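Long-range contact in cytochrome c (Rhodothermus marinus, PDB 6CUK), which binds a covalently attached heme c and, like other members of the cytochrome c family, probably serves in electron transfer: residues Thr74-Asn79 with Leu104-Ala109. The protein carries 3 engineered substitutions. Sequence-based numbering, arbitrary orientation.
Engineered in segment 74-79: Thr74 (natural residue Val). With HEC (heme c), chain B.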
loop_
_atom_site.group_PDB
_atom_site.type_symbol
_atom_site.label_atom_id
_atom_site.label_comp_id
_atom_site.label_asym_id
_atom_site.label_seq_id
_atom_site.Cartn_x
_atom_site.Cartn_y
_atom_site.Cartn_z
ATOM N N THR A 74 -5.006 2.425 -0.350
ATOM C CA THR A 74 -5.239 1.079 0.240
ATOM C C THR A 74 -5.003 1.116 1.729
ATOM O O THR A 74 -5.802 0.552 2.494
ATOM C CB THR A 74 -4.364 0.063 -0.507
ATOM O OG1 THR A 74 -4.808 -0.041 -1.861
ATOM C CG2 THR A 74 -4.448 -1.289 0.219
ATOM N N MET A 75 -3.957 1.829 2.168
ATOM C CA MET A 75 -3.699 1.957 3.599
ATOM C C MET A 75 -4.651 2.880 4.354
ATOM O O MET A 75 -5.024 2.644 5.507
ATOM C CB MET A 75 -2.263 2.424 3.869
ATOM C CG MET A 75 -1.221 1.358 3.546
ATOM S SD MET A 75 0.458 1.970 3.975
ATOM C CE MET A 75 1.023 2.469 2.392
ATOM N N LEU A 76 -5.014 3.980 3.707
ATOM C CA LEU A 76 -5.750 5.031 4.353
ATOM C C LEU A 76 -7.283 4.941 4.183
ATOM O O LEU A 76 -8.039 5.457 4.989
ATOM C CB LEU A 76 -5.283 6.396 3.862
ATOM C CG LEU A 76 -3.847 6.718 4.229
ATOM C CD1 LEU A 76 -3.428 7.959 3.498
ATOM C CD2 LEU A 76 -3.702 6.875 5.713
ATOM N N ASN A 77 -7.728 4.265 3.136
ATOM C CA ASN A 77 -9.168 4.102 2.866
ATOM C C ASN A 77 -9.374 2.714 2.273
ATOM O O ASN A 77 -9.848 2.573 1.159
ATOM C CB ASN A 77 -9.565 5.198 1.879
ATOM C CG ASN A 77 -11.053 5.281 1.634
ATOM O OD1 ASN A 77 -11.876 4.636 2.322
ATOM N ND2 ASN A 77 -11.397 6.029 0.621
ATOM N N PRO A 78 -9.076 1.663 3.038
ATOM C CA PRO A 78 -9.229 0.327 2.437
ATOM C C PRO A 78 -10.669 0.019 2.028
ATOM O O PRO A 78 -10.902 -0.629 1.017
ATOM C CB PRO A 78 -8.735 -0.609 3.534
ATOM C CG PRO A 78 -8.757 0.179 4.758
ATOM C CD PRO A 78 -8.459 1.611 4.376
ATOM N N ASN A 79 -11.635 0.538 2.776
ATOM C CA ASN A 79 -13.044 0.224 2.476
ATOM C C ASN A 79 -13.442 0.862 1.181
ATOM O O ASN A 79 -14.072 0.220 0.374
ATOM C CB ASN A 79 -13.963 0.700 3.576
ATOM C CG ASN A 79 -13.813 -0.107 4.817
ATOM O OD1 ASN A 79 -13.300 -1.240 4.791
ATOM N ND2 ASN A 79 -14.233 0.468 5.936
ATOM N N LEU A 104 -4.079 4.133 10.262
ATOM C CA LEU A 104 -2.806 4.795 10.099
ATOM C C LEU A 104 -3.000 6.235 9.797
ATOM O O LEU A 104 -4.015 6.629 9.208
ATOM C CB LEU A 104 -2.029 4.200 8.917
ATOM C CG LEU A 104 -1.592 2.774 9.024
ATOM C CD1 LEU A 104 -0.846 2.499 7.720
ATOM C CD2 LEU A 104 -0.715 2.470 10.190
ATOM N N SER A 105 -2.037 7.055 10.168
ATOM C CA SER A 105 -1.977 8.424 9.642
ATOM C C SER A 105 -1.399 8.453 8.251
ATOM O O SER A 105 -0.705 7.513 7.829
ATOM C CB SER A 105 -1.124 9.315 10.532
ATOM O OG SER A 105 0.226 8.861 10.537
ATOM N N GLU A 106 -1.615 9.551 7.524
ATOM C CA GLU A 106 -0.934 9.724 6.246
ATOM C C GLU A 106 0.585 9.678 6.389
ATOM O O GLU A 106 1.258 9.123 5.531
ATOM C CB GLU A 106 -1.408 11.006 5.540
ATOM C CG GLU A 106 -0.909 11.116 4.098
ATOM C CD GLU A 106 -1.430 12.320 3.354
ATOM O OE1 GLU A 106 -2.075 13.207 3.953
ATOM O OE2 GLU A 106 -1.209 12.335 2.129
ATOM N N GLU A 107 1.107 10.257 7.477
ATOM C CA GLU A 107 2.551 10.224 7.700
ATOM C C GLU A 107 3.066 8.764 7.736
ATOM O O GLU A 107 4.085 8.425 7.124
ATOM C CB GLU A 107 2.882 10.992 8.968
ATOM C CG GLU A 107 4.377 11.133 9.229
ATOM C CD GLU A 107 4.738 11.565 10.608
ATOM O OE1 GLU A 107 4.062 11.147 11.615
ATOM O OE2 GLU A 107 5.764 12.306 10.741
ATOM N N GLN A 108 2.371 7.959 8.522
ATOM C CA GLN A 108 2.729 6.542 8.643
ATOM C C GLN A 108 2.628 5.831 7.331
ATOM O O GLN A 108 3.544 5.058 6.924
ATOM C CB GLN A 108 1.850 5.855 9.660
ATOM C CG GLN A 108 2.164 6.292 11.092
ATOM C CD GLN A 108 1.170 5.749 12.077
ATOM O OE1 GLN A 108 -0.046 5.715 11.832
ATOM N NE2 GLN A 108 1.660 5.326 13.251
ATOM N N ALA A 109 1.536 6.055 6.587
ATOM C CA ALA A 109 1.392 5.439 5.304
ATOM C C ALA A 109 2.478 5.841 4.323
ATOM O O ALA A 109 3.003 5.020 3.563
ATOM C CB ALA A 109 0.014 5.733 4.690
HETATM FE FE HEC B . -3.150 -5.403 2.831
HETATM C CHA HEC B . -4.246 -6.061 -0.340
HETATM C CHB HEC B . -0.967 -3.101 1.599
HETATM C CHC HEC B . -2.376 -4.433 6.010
HETATM C CHD HEC B . -4.931 -8.050 4.054
HETATM N NA HEC B . -2.723 -4.707 0.994
HETATM C C1A HEC B . -3.258 -5.106 -0.231
HETATM C C2A HEC B . -2.671 -4.326 -1.301
HETATM C C3A HEC B . -1.762 -3.490 -0.725
HETATM C C4A HEC B . -1.778 -3.737 0.698
HETATM C CMA HEC B . -0.877 -2.440 -1.416
HETATM C CAA HEC B . -3.040 -4.474 -2.798
HETATM C CBA HEC B . -1.962 -5.353 -3.451
HETATM C CGA HEC B . -1.975 -5.357 -4.969
HETATM O O1A HEC B . -1.269 -6.179 -5.590
HETATM O O2A HEC B . -2.625 -4.450 -5.563
HETATM N NB HEC B . -1.939 -4.031 3.640
HETATM C C1B HEC B . -1.017 -3.259 2.952
HETATM C C2B HEC B . -0.175 -2.597 3.893
HETATM C C3B HEC B . -0.544 -2.934 5.138
HETATM C C4B HEC B . -1.658 -3.850 4.993
HETATM C CMB HEC B . 0.970 -1.665 3.488
HETATM C CAB HEC B . 0.090 -2.468 6.474
HETATM C CBB HEC B . -0.242 -0.965 6.672
HETATM N NC HEC B . -3.577 -6.090 4.674
HETATM C C1C HEC B . -3.190 -5.533 5.874
HETATM C C2C HEC B . -3.666 -6.357 6.963
HETATM C C3C HEC B . -4.378 -7.382 6.414
HETATM C C4C HEC B . -4.347 -7.218 4.998
HETATM C CMC HEC B . -3.413 -6.122 8.440
HETATM C CAC HEC B . -5.002 -8.630 7.160
HETATM C CBC HEC B . -6.066 -8.230 8.157
HETATM N ND HEC B . -4.369 -6.785 2.016
HETATM C C1D HEC B . -5.026 -7.790 2.722
HETATM C C2D HEC B . -5.854 -8.464 1.770
HETATM C C3D HEC B . -5.674 -7.921 0.563
HETATM C C4D HEC B . -4.721 -6.841 0.697
HETATM C CMD HEC B . -6.743 -9.661 2.172
HETATM C CAD HEC B . -6.336 -8.310 -0.770
HETATM C CBD HEC B . -7.656 -7.557 -0.871
HETATM C CGD HEC B . -8.712 -8.063 0.082
HETATM O O1D HEC B . -9.077 -9.294 -0.043
HETATM O O2D HEC B . -9.192 -7.314 0.953
HETATM O O HOH W 1 -5.766 3.566 7.900
HETATM O O HOH W 2 -4.736 -4.066 2.823
#
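Met75 and Leu76, in the last turn of helix 68-76, face Leu104 and the first turn of helix 106-120, with the CA atoms of Met75 and Ala109 6.4 Å apart and no direct hydrogen bond between the segments. One water bridges the backbones instead, donating to Met75 O at 2.7 Å and accepting from Leu104 N. Met75 points its CB toward the second helix; CG lies anti to the carbonyl carbon (chi1 -70°) and the chain bends at chi3 (-99°). This places Met75 SD 3.9 Å from Ala109 CB and also against Leu104 CD1, while Met75 CE comes to 3.4 Å from Ala109 O. Met75 SD lies 3.7 Å from the heme methyl CMB as well, and Leu104 CD1 meets CBB of the same heme edge. With Met75 cut back to an alanine, the space of CG, SD and CE beside Ala109 and the heme methyl would probably be left unfilled, and Leu104 CD1 would lose one neighbour. Leu76 straddles the start of the second helix: its CD2 sits 3.5 Å from Leu104 O and close to Ser105 O, its CG touches Ala109 CB, and its CD1 meets the aliphatic part of Glu106 at CG, 4.1 Å away. Val19 touches both Leu76 and Glu106. The helix start is fixed by a capping box, in which Gln108 N donates to Ser105 OG and Ser105 N to Gln108 OE1 (2.9 Å, 166°). The contact joins the C-terminal helix of the cytochrome c fold to the helix over the water-ligated face of the heme, walling one edge of the heme pocket with apolar side chains.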